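Local coordinates for protein aerobactin synthase IucA (Klebsiella pneumoniae subsp. pneumoniae, PDB 5JM8) that probably uses ATP and magnesium to condense citrate with acetylated hydroxylysine, a step in the assembly of the siderophore aerobactin, as an NIS synthetase, at residues A[320-325]-A[441-446]; A[360-365]-A[433-438]; A[182-187]-A[222-227]. All coordinates share one frame; numbering follows the deposited sequence.

Contact 1 (A[320-325]-A[441-446]). With ATP (adenosine-5'-triphosphate), chain I.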
loop_
_atom_site.group_PDB
_atom_site.type_symbol
_atom_site.label_atom_id
_atom_site.label_comp_id
_atom_site.label_asym_id
_atom_site.label_seq_id
_atom_site.Cartn_x
_atom_site.Cartn_y
_atom_site.Cartn_z
ATOM N N PRO A 320 7.081 13.240 25.013
ATOM C CA PRO A 320 6.078 12.486 24.254
ATOM C C PRO A 320 6.660 11.654 23.108
ATOM O O PRO A 320 6.047 10.665 22.701
ATOM C CB PRO A 320 5.161 13.584 23.707
ATOM C CG PRO A 320 6.021 14.798 23.642
ATOM C CD PRO A 320 6.933 14.694 24.827
ATOM N N THR A 321 7.820 12.051 22.597
ATOM C CA THR A 321 8.440 11.354 21.475
ATOM C C THR A 321 9.322 10.196 21.937
ATOM O O THR A 321 9.850 9.444 21.114
ATOM C CB THR A 321 9.293 12.303 20.632
ATOM O OG1 THR A 321 10.328 12.867 21.446
ATOM C CG2 THR A 321 8.439 13.419 20.054
ATOM N N PHE A 322 9.475 10.060 23.252
ATOM C CA PHE A 322 10.254 8.971 23.832
ATOM C C PHE A 322 9.350 7.809 24.230
ATOM O O PHE A 322 8.385 7.994 24.971
ATOM C CB PHE A 322 11.041 9.467 25.047
ATOM C CG PHE A 322 11.622 8.363 25.886
ATOM C CD1 PHE A 322 12.508 7.453 25.339
ATOM C CD2 PHE A 322 11.284 8.240 27.225
ATOM C CE1 PHE A 322 13.045 6.436 26.107
ATOM C CE2 PHE A 322 11.819 7.225 27.997
ATOM C CZ PHE A 322 12.702 6.323 27.437
ATOM N N ARG A 323 9.663 6.616 23.725
ATOM C CA ARG A 323 8.944 5.402 24.113
ATOM C C ARG A 323 9.901 4.338 24.630
ATOM O O ARG A 323 11.068 4.297 24.249
ATOM C CB ARG A 323 8.151 4.823 22.934
ATOM C CG ARG A 323 7.093 5.739 22.338
ATOM C CD ARG A 323 6.035 6.168 23.347
ATOM N NE ARG A 323 5.240 5.057 23.872
ATOM C CZ ARG A 323 4.174 4.538 23.267
ATOM N NH1 ARG A 323 3.772 5.006 22.095
ATOM N NH2 ARG A 323 3.510 3.539 23.829
ATOM N N VAL A 324 9.388 3.486 25.511
ATOM C CA VAL A 324 10.054 2.242 25.867
ATOM C C VAL A 324 9.174 1.092 25.385
ATOM O O VAL A 324 7.966 1.089 25.627
ATOM C CB VAL A 324 10.301 2.132 27.391
ATOM C CG1 VAL A 324 10.877 0.770 27.751
ATOM C CG2 VAL A 324 11.234 3.234 27.858
ATOM N N MET A 325 9.772 0.135 24.679
ATOM C CA MET A 325 9.062 -1.079 24.281
ATOM C C MET A 325 8.956 -2.022 25.475
ATOM O O MET A 325 9.904 -2.737 25.799
ATOM C CB MET A 325 9.768 -1.776 23.118
ATOM C CG MET A 325 9.512 -1.141 21.765
ATOM S SD MET A 325 10.500 -1.894 20.459
ATOM C CE MET A 325 9.733 -1.195 18.998
ATOM N N VAL A 441 13.283 12.487 15.142
ATOM C CA VAL A 441 12.134 13.182 15.716
ATOM C C VAL A 441 11.613 12.460 16.955
ATOM O O VAL A 441 10.607 12.863 17.540
ATOM C CB VAL A 441 10.986 13.319 14.690
ATOM C CG1 VAL A 441 11.426 14.175 13.518
ATOM C CG2 VAL A 441 10.531 11.953 14.205
ATOM N N GLY A 442 12.296 11.392 17.355
ATOM C CA GLY A 442 11.897 10.644 18.531
ATOM C C GLY A 442 12.804 9.470 18.840
ATOM O O GLY A 442 13.706 9.150 18.066
ATOM N N LEU A 443 12.554 8.833 19.982
ATOM C CA LEU A 443 13.349 7.700 20.443
ATOM C C LEU A 443 12.456 6.549 20.886
ATOM O O LEU A 443 11.417 6.759 21.511
ATOM C CB LEU A 443 14.265 8.120 21.601
ATOM C CG LEU A 443 14.951 6.994 22.388
ATOM C CD1 LEU A 443 15.973 6.271 21.521
ATOM C CD2 LEU A 443 15.604 7.518 23.659
ATOM N N ILE A 444 12.872 5.330 20.555
ATOM C CA ILE A 444 12.254 4.135 21.109
ATOM C C ILE A 444 13.342 3.228 21.689
ATOM O O ILE A 444 14.209 2.737 20.963
ATOM C CB ILE A 444 11.427 3.370 20.056
ATOM C CG1 ILE A 444 10.366 4.290 19.443
ATOM C CG2 ILE A 444 10.768 2.150 20.692
ATOM C CD1 ILE A 444 9.578 3.663 18.310
ATOM N N TYR A 445 13.293 3.026 23.003
ATOM C CA TYR A 445 14.263 2.183 23.691
ATOM C C TYR A 445 13.793 0.739 23.734
ATOM O O TYR A 445 12.609 0.463 23.920
ATOM C CB TYR A 445 14.516 2.686 25.114
ATOM C CG TYR A 445 15.438 1.782 25.902
ATOM C CD1 TYR A 445 16.815 1.943 25.844
ATOM C CD2 TYR A 445 14.930 0.760 26.694
ATOM C CE1 TYR A 445 17.660 1.114 26.555
ATOM C CE2 TYR A 445 15.767 -0.072 27.408
ATOM C CZ TYR A 445 17.130 0.108 27.334
ATOM O OH TYR A 445 17.962 -0.722 28.046
ATOM N N ARG A 446 14.750 -0.171 23.580
ATOM C CA ARG A 446 14.489 -1.602 23.541
ATOM C C ARG A 446 15.431 -2.335 24.495
ATOM O O ARG A 446 16.510 -1.832 24.800
ATOM C CB ARG A 446 14.655 -2.116 22.112
ATOM C CG ARG A 446 14.804 -3.613 21.991
ATOM C CD ARG A 446 14.931 -4.015 20.547
ATOM N NE ARG A 446 16.182 -3.556 19.951
ATOM C CZ ARG A 446 16.383 -3.457 18.641
ATOM N NH1 ARG A 446 15.412 -3.776 17.796
ATOM N NH2 ARG A 446 17.547 -3.036 18.172
HETATM P PG ATP I . 17.372 -7.485 22.478
HETATM O O1G ATP I . 16.557 -8.264 21.478
HETATM O O2G ATP I . 17.615 -6.051 22.073
HETATM O O3G ATP I . 16.896 -7.629 23.903
HETATM P PB ATP I . 19.810 -8.580 23.625
HETATM O O1B ATP I . 20.558 -9.820 23.204
HETATM O O2B ATP I . 19.043 -8.578 24.928
HETATM O O3B ATP I . 18.851 -8.139 22.395
HETATM P PA ATP I . 22.282 -7.321 24.338
HETATM O O1A ATP I . 22.264 -8.316 25.471
HETATM O O2A ATP I . 22.622 -5.877 24.614
HETATM O O3A ATP I . 20.840 -7.338 23.620
HETATM O "O5'" ATP I . 23.262 -7.825 23.169
HETATM C "C5'" ATP I . 23.380 -7.014 22.006
HETATM C "C4'" ATP I . 23.658 -7.845 20.761
HETATM O "O4'" ATP I . 23.822 -6.951 19.658
HETATM C "C3'" ATP I . 24.925 -8.680 20.865
HETATM O "O3'" ATP I . 24.642 -10.034 20.487
HETATM C "C2'" ATP I . 25.917 -8.040 19.911
HETATM O "O2'" ATP I . 26.632 -9.014 19.153
HETATM C "C1'" ATP I . 25.067 -7.177 18.995
HETATM N N9 ATP I . 25.711 -5.875 18.710
HETATM C C8 ATP I . 26.030 -5.447 17.478
HETATM N N7 ATP I . 26.607 -4.220 17.529
HETATM C C5 ATP I . 26.657 -3.852 18.821
HETATM C C6 ATP I . 27.141 -2.673 19.566
HETATM N N6 ATP I . 27.695 -1.638 18.892
HETATM N N1 ATP I . 27.010 -2.680 20.912
HETATM C C2 ATP I . 26.457 -3.716 21.572
HETATM N N3 ATP I . 25.997 -4.818 20.951
HETATM C C4 ATP I . 26.067 -4.946 19.601
#

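Contact 2 (A[360-365]-A[433-438]). With ATP (adenosine-5'-triphosphate), chain I.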
loop_
_atom_site.group_PDB
_atom_site.type_symbol
_atom_site.label_atom_id
_atom_site.label_comp_id
_atom_site.label_asym_id
_atom_site.label_seq_id
_atom_site.Cartn_x
_atom_site.Cartn_y
_atom_site.Cartn_z
ATOM N N GLN A 360 10.445 5.368 9.355
ATOM C CA GLN A 360 11.901 5.399 9.348
ATOM C C GLN A 360 12.430 5.300 10.775
ATOM O O GLN A 360 13.123 6.188 11.265
ATOM C CB GLN A 360 12.414 6.666 8.670
ATOM C CG GLN A 360 13.888 6.618 8.329
ATOM C CD GLN A 360 14.391 7.918 7.735
ATOM O OE1 GLN A 360 13.709 8.946 7.786
ATOM N NE2 GLN A 360 15.594 7.882 7.166
ATOM N N THR A 361 12.080 4.204 11.435
ATOM C CA THR A 361 12.617 3.880 12.747
ATOM C C THR A 361 13.715 2.843 12.559
ATOM O O THR A 361 13.440 1.712 12.170
ATOM C CB THR A 361 11.522 3.345 13.685
ATOM O OG1 THR A 361 10.438 4.282 13.733
ATOM C CG2 THR A 361 12.069 3.120 15.094
ATOM N N ASN A 362 14.960 3.246 12.802
ATOM C CA ASN A 362 16.111 2.370 12.599
ATOM C C ASN A 362 16.939 2.198 13.867
ATOM O O ASN A 362 17.118 3.145 14.636
ATOM C CB ASN A 362 17.023 2.911 11.492
ATOM C CG ASN A 362 16.282 3.201 10.195
ATOM O OD1 ASN A 362 16.698 4.060 9.418
ATOM N ND2 ASN A 362 15.190 2.483 9.950
ATOM N N VAL A 363 17.462 0.993 14.072
ATOM C CA VAL A 363 18.412 0.771 15.150
ATOM C C VAL A 363 19.707 1.502 14.798
ATOM O O VAL A 363 20.191 1.429 13.668
ATOM C CB VAL A 363 18.674 -0.729 15.391
ATOM C CG1 VAL A 363 19.337 -1.367 14.172
ATOM C CG2 VAL A 363 19.514 -0.925 16.642
ATOM N N LEU A 364 20.255 2.220 15.772
ATOM C CA LEU A 364 21.374 3.124 15.532
ATOM C C LEU A 364 22.613 2.403 15.002
ATOM O O LEU A 364 23.330 2.933 14.151
ATOM C CB LEU A 364 21.716 3.872 16.825
ATOM C CG LEU A 364 22.873 4.873 16.792
ATOM C CD1 LEU A 364 22.594 5.998 15.812
ATOM C CD2 LEU A 364 23.139 5.424 18.190
ATOM N N VAL A 365 22.851 1.191 15.498
ATOM C CA VAL A 365 24.085 0.464 15.211
ATOM C C VAL A 365 24.254 0.154 13.722
ATOM O O VAL A 365 25.374 0.050 13.224
ATOM C CB VAL A 365 24.147 -0.857 16.012
ATOM C CG1 VAL A 365 23.048 -1.815 15.572
ATOM C CG2 VAL A 365 25.510 -1.508 15.865
ATOM N N VAL A 433 16.185 4.986 16.546
ATOM C CA VAL A 433 16.058 6.398 16.207
ATOM C C VAL A 433 14.864 6.601 15.291
ATOM O O VAL A 433 14.905 6.253 14.112
ATOM C CB VAL A 433 17.336 6.938 15.530
ATOM C CG1 VAL A 433 17.175 8.406 15.160
ATOM C CG2 VAL A 433 18.530 6.762 16.451
ATOM N N GLN A 434 13.794 7.156 15.849
ATOM C CA GLN A 434 12.600 7.453 15.079
ATOM C C GLN A 434 12.852 8.676 14.214
ATOM O O GLN A 434 12.933 9.794 14.723
ATOM C CB GLN A 434 11.408 7.692 16.003
ATOM C CG GLN A 434 10.078 7.856 15.277
ATOM C CD GLN A 434 8.963 8.322 16.195
ATOM O OE1 GLN A 434 9.212 8.912 17.248
ATOM N NE2 GLN A 434 7.726 8.056 15.798
ATOM N N MET A 435 12.983 8.458 12.911
ATOM C CA MET A 435 13.243 9.546 11.978
ATOM C C MET A 435 12.027 9.872 11.123
ATOM O O MET A 435 11.145 9.039 10.926
ATOM C CB MET A 435 14.418 9.204 11.064
ATOM C CG MET A 435 15.776 9.275 11.728
ATOM S SD MET A 435 17.077 8.800 10.583
ATOM C CE MET A 435 16.937 7.019 10.652
ATOM N N LEU A 436 12.002 11.102 10.622
ATOM C CA LEU A 436 10.977 11.559 9.694
ATOM C C LEU A 436 11.645 12.498 8.700
ATOM O O LEU A 436 11.983 13.632 9.038
ATOM C CB LEU A 436 9.830 12.264 10.431
ATOM C CG LEU A 436 8.716 12.861 9.564
ATOM C CD1 LEU A 436 8.042 11.804 8.705
ATOM C CD2 LEU A 436 7.680 13.574 10.430
ATOM N N GLY A 437 11.846 12.016 7.479
ATOM C CA GLY A 437 12.606 12.753 6.489
ATOM C C GLY A 437 14.078 12.805 6.850
ATOM O O GLY A 437 14.728 13.836 6.678
ATOM N N ASP A 438 14.590 11.688 7.365
ATOM C CA ASP A 438 16.010 11.518 7.674
ATOM C C ASP A 438 16.499 12.390 8.835
ATOM O O ASP A 438 17.704 12.596 8.991
ATOM C CB ASP A 438 16.854 11.798 6.426
ATOM C CG ASP A 438 16.453 10.927 5.250
ATOM O OD1 ASP A 438 16.764 9.717 5.274
ATOM O OD2 ASP A 438 15.830 11.450 4.301
HETATM P PG ATP I . 17.372 -7.485 22.478
HETATM O O1G ATP I . 16.557 -8.264 21.478
HETATM O O2G ATP I . 17.615 -6.051 22.073
HETATM O O3G ATP I . 16.896 -7.629 23.903
HETATM P PB ATP I . 19.810 -8.580 23.625
HETATM O O1B ATP I . 20.558 -9.820 23.204
HETATM O O2B ATP I . 19.043 -8.578 24.928
HETATM O O3B ATP I . 18.851 -8.139 22.395
HETATM P PA ATP I . 22.282 -7.321 24.338
HETATM O O1A ATP I . 22.264 -8.316 25.471
HETATM O O2A ATP I . 22.622 -5.877 24.614
HETATM O O3A ATP I . 20.840 -7.338 23.620
HETATM O "O5'" ATP I . 23.262 -7.825 23.169
HETATM C "C5'" ATP I . 23.380 -7.014 22.006
HETATM C "C4'" ATP I . 23.658 -7.845 20.761
HETATM O "O4'" ATP I . 23.822 -6.951 19.658
HETATM C "C3'" ATP I . 24.925 -8.680 20.865
HETATM O "O3'" ATP I . 24.642 -10.034 20.487
HETATM C "C2'" ATP I . 25.917 -8.040 19.911
HETATM O "O2'" ATP I . 26.632 -9.014 19.153
HETATM C "C1'" ATP I . 25.067 -7.177 18.995
HETATM N N9 ATP I . 25.711 -5.875 18.710
HETATM C C8 ATP I . 26.030 -5.447 17.478
HETATM N N7 ATP I . 26.607 -4.220 17.529
HETATM C C5 ATP I . 26.657 -3.852 18.821
HETATM C C6 ATP I . 27.141 -2.673 19.566
HETATM N N6 ATP I . 27.695 -1.638 18.892
HETATM N N1 ATP I . 27.010 -2.680 20.912
HETATM C C2 ATP I . 26.457 -3.716 21.572
HETATM N N3 ATP I . 25.997 -4.818 20.951
HETATM C C4 ATP I . 26.067 -4.946 19.601
HETATM O O HOH W 1 8.998 7.902 9.400
#

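Contact 3 (A[182-187]-A[222-227])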
loop_
_atom_site.group_PDB
_atom_site.type_symbol
_atom_site.label_atom_id
_atom_site.label_comp_id
_atom_site.label_asym_id
_atom_site.label_seq_id
_atom_site.Cartn_x
_atom_site.Cartn_y
_atom_site.Cartn_z
ATOM N N PHE A 182 3.876 -25.546 19.908
ATOM C CA PHE A 182 3.456 -26.689 20.714
ATOM C C PHE A 182 2.070 -26.454 21.295
ATOM O O PHE A 182 1.772 -25.364 21.784
ATOM C CB PHE A 182 4.426 -26.948 21.873
ATOM C CG PHE A 182 5.784 -27.446 21.455
ATOM C CD1 PHE A 182 6.066 -27.773 20.137
ATOM C CD2 PHE A 182 6.782 -27.594 22.401
ATOM C CE1 PHE A 182 7.319 -28.230 19.775
ATOM C CE2 PHE A 182 8.036 -28.048 22.045
ATOM C CZ PHE A 182 8.304 -28.368 20.732
ATOM N N ALA A 183 1.226 -27.480 21.250
ATOM C CA ALA A 183 0.010 -27.486 22.052
ATOM C C ALA A 183 0.382 -28.037 23.421
ATOM O O ALA A 183 0.866 -29.163 23.529
ATOM C CB ALA A 183 -1.079 -28.315 21.401
ATOM N N VAL A 184 0.172 -27.229 24.457
ATOM C CA VAL A 184 0.656 -27.547 25.795
ATOM C C VAL A 184 -0.444 -27.420 26.844
ATOM O O VAL A 184 -1.195 -26.444 26.850
ATOM C CB VAL A 184 1.825 -26.620 26.192
ATOM C CG1 VAL A 184 2.368 -26.991 27.564
ATOM C CG2 VAL A 184 2.927 -26.673 25.147
ATOM N N ASN A 185 -0.531 -28.406 27.732
ATOM C CA ASN A 185 -1.466 -28.335 28.849
ATOM C C ASN A 185 -1.037 -27.219 29.796
ATOM O O ASN A 185 0.143 -27.091 30.121
ATOM C CB ASN A 185 -1.541 -29.679 29.586
ATOM C CG ASN A 185 -2.626 -29.706 30.657
ATOM O OD1 ASN A 185 -2.894 -28.704 31.317
ATOM N ND2 ASN A 185 -3.247 -30.864 30.838
ATOM N N LYS A 186 -2.005 -26.421 30.241
ATOM C CA LYS A 186 -1.733 -25.249 31.069
ATOM C C LYS A 186 -0.976 -25.586 32.352
ATOM O O LYS A 186 -0.302 -24.728 32.926
ATOM C CB LYS A 186 -3.041 -24.546 31.421
ATOM C CG LYS A 186 -4.010 -25.394 32.230
ATOM C CD LYS A 186 -5.294 -24.629 32.498
ATOM C CE LYS A 186 -6.286 -25.453 33.294
ATOM N NZ LYS A 186 -7.553 -24.709 33.521
ATOM N N THR A 187 -1.086 -26.834 32.796
ATOM C CA THR A 187 -0.370 -27.291 33.984
ATOM C C THR A 187 1.135 -27.328 33.752
ATOM O O THR A 187 1.902 -27.535 34.694
ATOM C CB THR A 187 -0.817 -28.699 34.424
ATOM O OG1 THR A 187 -0.484 -29.649 33.404
ATOM C CG2 THR A 187 -2.317 -28.742 34.688
ATOM N N TRP A 222 -3.165 -25.164 25.520
ATOM C CA TRP A 222 -2.822 -23.852 24.975
ATOM C C TRP A 222 -1.733 -23.943 23.912
ATOM O O TRP A 222 -0.901 -24.850 23.935
ATOM C CB TRP A 222 -2.353 -22.915 26.089
ATOM C CG TRP A 222 -3.344 -22.713 27.193
ATOM C CD1 TRP A 222 -4.628 -23.171 27.240
ATOM C CD2 TRP A 222 -3.127 -22.000 28.414
ATOM N NE1 TRP A 222 -5.224 -22.786 28.415
ATOM C CE2 TRP A 222 -4.322 -22.066 29.154
ATOM C CE3 TRP A 222 -2.036 -21.310 28.954
ATOM C CZ2 TRP A 222 -4.459 -21.470 30.405
ATOM C CZ3 TRP A 222 -2.174 -20.718 30.195
ATOM C CH2 TRP A 222 -3.375 -20.802 30.908
ATOM N N LEU A 223 -1.738 -22.983 22.993
ATOM C CA LEU A 223 -0.701 -22.879 21.976
ATOM C C LEU A 223 0.495 -22.116 22.537
ATOM O O LEU A 223 0.335 -21.061 23.154
ATOM C CB LEU A 223 -1.242 -22.188 20.724
ATOM C CG LEU A 223 -2.397 -22.905 20.020
ATOM C CD1 LEU A 223 -2.958 -22.037 18.903
ATOM C CD2 LEU A 223 -1.943 -24.251 19.476
ATOM N N PHE A 224 1.688 -22.658 22.312
ATOM C CA PHE A 224 2.909 -22.154 22.928
ATOM C C PHE A 224 3.999 -21.972 21.870
ATOM O O PHE A 224 4.457 -22.950 21.281
ATOM C CB PHE A 224 3.363 -23.122 24.021
ATOM C CG PHE A 224 4.527 -22.632 24.831
ATOM C CD1 PHE A 224 4.328 -21.823 25.936
ATOM C CD2 PHE A 224 5.817 -22.999 24.501
ATOM C CE1 PHE A 224 5.401 -21.380 26.686
ATOM C CE2 PHE A 224 6.890 -22.562 25.242
ATOM C CZ PHE A 224 6.684 -21.751 26.337
ATOM N N PRO A 225 4.418 -20.719 21.617
ATOM C CA PRO A 225 5.371 -20.468 20.530
ATOM C C PRO A 225 6.814 -20.805 20.893
ATOM O O PRO A 225 7.214 -20.640 22.045
ATOM C CB PRO A 225 5.219 -18.968 20.283
ATOM C CG PRO A 225 4.875 -18.419 21.623
ATOM C CD PRO A 225 4.034 -19.471 22.302
ATOM N N LEU A 226 7.576 -21.272 19.908
ATOM C CA LEU A 226 8.982 -21.619 20.101
ATOM C C LEU A 226 9.859 -21.157 18.943
ATOM O O LEU A 226 9.391 -21.000 17.817
ATOM C CB LEU A 226 9.146 -23.133 20.269
ATOM C CG LEU A 226 8.877 -23.725 21.655
ATOM C CD1 LEU A 226 7.419 -24.089 21.815
ATOM C CD2 LEU A 226 9.763 -24.933 21.892
ATOM N N HIS A 227 11.139 -20.949 19.238
ATOM C CA HIS A 227 12.138 -20.688 18.212
ATOM C C HIS A 227 12.425 -22.012 17.504
ATOM O O HIS A 227 12.665 -23.020 18.172
ATOM C CB HIS A 227 13.408 -20.100 18.834
ATOM C CG HIS A 227 14.422 -19.630 17.835
ATOM N ND1 HIS A 227 15.037 -20.479 16.943
ATOM C CD2 HIS A 227 14.938 -18.400 17.602
ATOM C CE1 HIS A 227 15.883 -19.792 16.195
ATOM N NE2 HIS A 227 15.842 -18.528 16.575
#

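Contact 1 (A[320-325]-A[441-446])
Strand 322-324 runs parallel to strand 441-445, their segment axes 12° apart, as an edge strand of a four-stranded mixed sheet whose inner strand 440-445 runs on to Arg-446 at the ATP site. Four backbone hydrogen bonds hold them. Leu-443 N gives to Thr-321 O from above the carbonyl plane. Arg-323 then bonds both ways: its N donates to Leu-443 O at 2.8 Å and its O accepts from Tyr-445 N at 2.8 Å, both in the carbonyl planes. The last, Met-325 N to Tyr-445 O at 3.0 Å, is almost perfectly straight (179°) and lies nearly along the C=O axis. The tight side carries Phe-322, Leu-443, Val-324 and Tyr-445. Phe-322 and Leu-443, each with CG anti to the backbone N, lie alongside and point the same way, so that Phe-322 CD1 meets Leu-443 CD2 at 3.5 Å. Tyr-445 CB reaches the edge of the Phe-322 ring, and Val-324 CG1 the edge of the Tyr-445 ring. Helix 394-420 and Leu-424 cover this face. Just past strand 322-324, Met-325 CG packs obliquely and closely on Ile-444 CG2 at 3.7 Å. The loose part is Arg-323, which touches Ile-444 CG1 with its CB alone (4.2 Å) before its chain, bent at chi2 and chi3, turns off into a partly exposed setting near Leu-390 of a second subunit. Arg-446 brings NE to 3.6 Å from ATP O2G. The pairing helps set where its side chain leaves the sheet, while a salt bridge from NH1 to Glu-142 and a bond from NH2 to Gln-429 O hold the guanidinium, whose positive charge probably offsets part of the negative charge of the gamma-phosphate.

Contact 2 (A[360-365]-A[433-438])
An antiparallel pairing at the edge of the four-stranded mixed sheet joins strand 360-363, which passes straight into helix 364-368 beside the adenine, to strand 431-435. Asn-362 and Val-433 form a hydrogen-bonded pair: Val-433 N gives to Asn-362 O at 2.8 Å, and Asn-362 N returns a longer bond to Val-433 O at 3.3 Å. Thr-361 and Gln-434 follow as a non-hydrogen-bonded pair, with Thr-361 OG1, hydrogen-bonded to Ser-359 OG, beside Gln-434 CG on their shared face. Met-435 N donates to Gln-360 O, and on the other side of the same pair a water accepts from Gln-360 N and donates to Met-435 O. The buried amide of Gln-360 then takes over. With CG anti to the backbone N (chi1 -166°) and the chain extended beyond it, the group crosses obliquely over Met-435 CB and grips Asp-438 twice. OE1 accepts Asp-438 N on a lone pair at 2.9 Å, and NE2 donates to Asp-438 OD1, also at 2.9 Å. Amide and carboxylate stand almost perpendicular (89°), so NE2 meets OD1 from above the carboxylate plane. These two bonds fix which way round the amide lies and tie down the turn after the strand, where Gly-437 and Asp-438 both have positive phi. Arg-385 of helix 378-390 forms a salt bridge with the same OD1, which probably keeps Asp-438 ionised. At the far end Val-365 CG2 lies 3.4 Å from ATP N7. Met-435, bent at chi3, turns its methyl to Asn-362, whose ND2 bonds Leu-136 O, and Met-435 CE comes within 3.2 Å of Asn-362 OD1.

Contact 3 (A[182-187]-A[222-227])
A three-stranded antiparallel sheet has strand 177-185 at its centre, and this contact pairs the end of that strand with strand 221-226 along one edge. Two hydrogen-bonded pairs flank the non-hydrogen-bonded pair Ala-183 and Leu-223. In one, Val-184 N to Trp-222 O and Trp-222 N to Val-184 O both measure 2.7 Å. In the other, Phe-182 N to Phe-224 O is nearly straight (176°), while the return bond from Phe-224 N to Phe-182 O is more bent. The N-to-C directions of the short strand segments make 127°, well short of antiparallel, a strong twist, yet all four bonds hold. On the face that carries Phe-182, Val-184, Trp-222 and Phe-224, the Leu-226 and Phe-182 side chains cross at about a right angle, and Leu-226 CD1 sits over one ring face, 3.9 Å from the centroid, a CH-pi contact. Leu-226 CD2 reaches Phe-182 CE2 at 3.6 Å. Val-184 CG2 lies alongside Phe-224 CB at 3.8 Å. Just past the strand, the backbone sets Lys-186 CB over one face of the Trp-222 indole, 3.6 Å from the centroid of its six-membered ring; with CG between backbone N and carbonyl carbon (chi1 62°) the extended chain then leads the ammonium away toward a weak, long ion pair with Asp-219 of a third subunit. Trp-222 NE1 bonds Asp-219 O of its own chain, and an Asx turn, Thr-187 N to Asn-185 OD1, shapes the exit. Strand 249-255 adds the third strand beyond 177-185; helix 198-209 packs on Trp-222, Leu-223 and Pro-225, strand 329-334 lies against Val-184 and Phe-224, and His-227 N-caps helix 228-235.

Overall arrangement
Contacts 1 and 2 join the same four-stranded sheet, one at each edge, through its neighbouring inner strands 440-445 and 431-435; their centres are 11 Å apart, and contact 2 is nested inside the chain loop closed by contact 1. Both touch ATP, contact 1 near its gamma-phosphate and contact 2 at the adenine, and both border a second subunit. Contact 3 belongs to another sheet, with centres 32 and 36 Å from theirs. All three are largely buried, but contact 3 lies farthest from the chain centre. Parallel apolar pairing marks contact 1, buried amide and carboxylate bonding contact 2, and CH-pi packing contact 3.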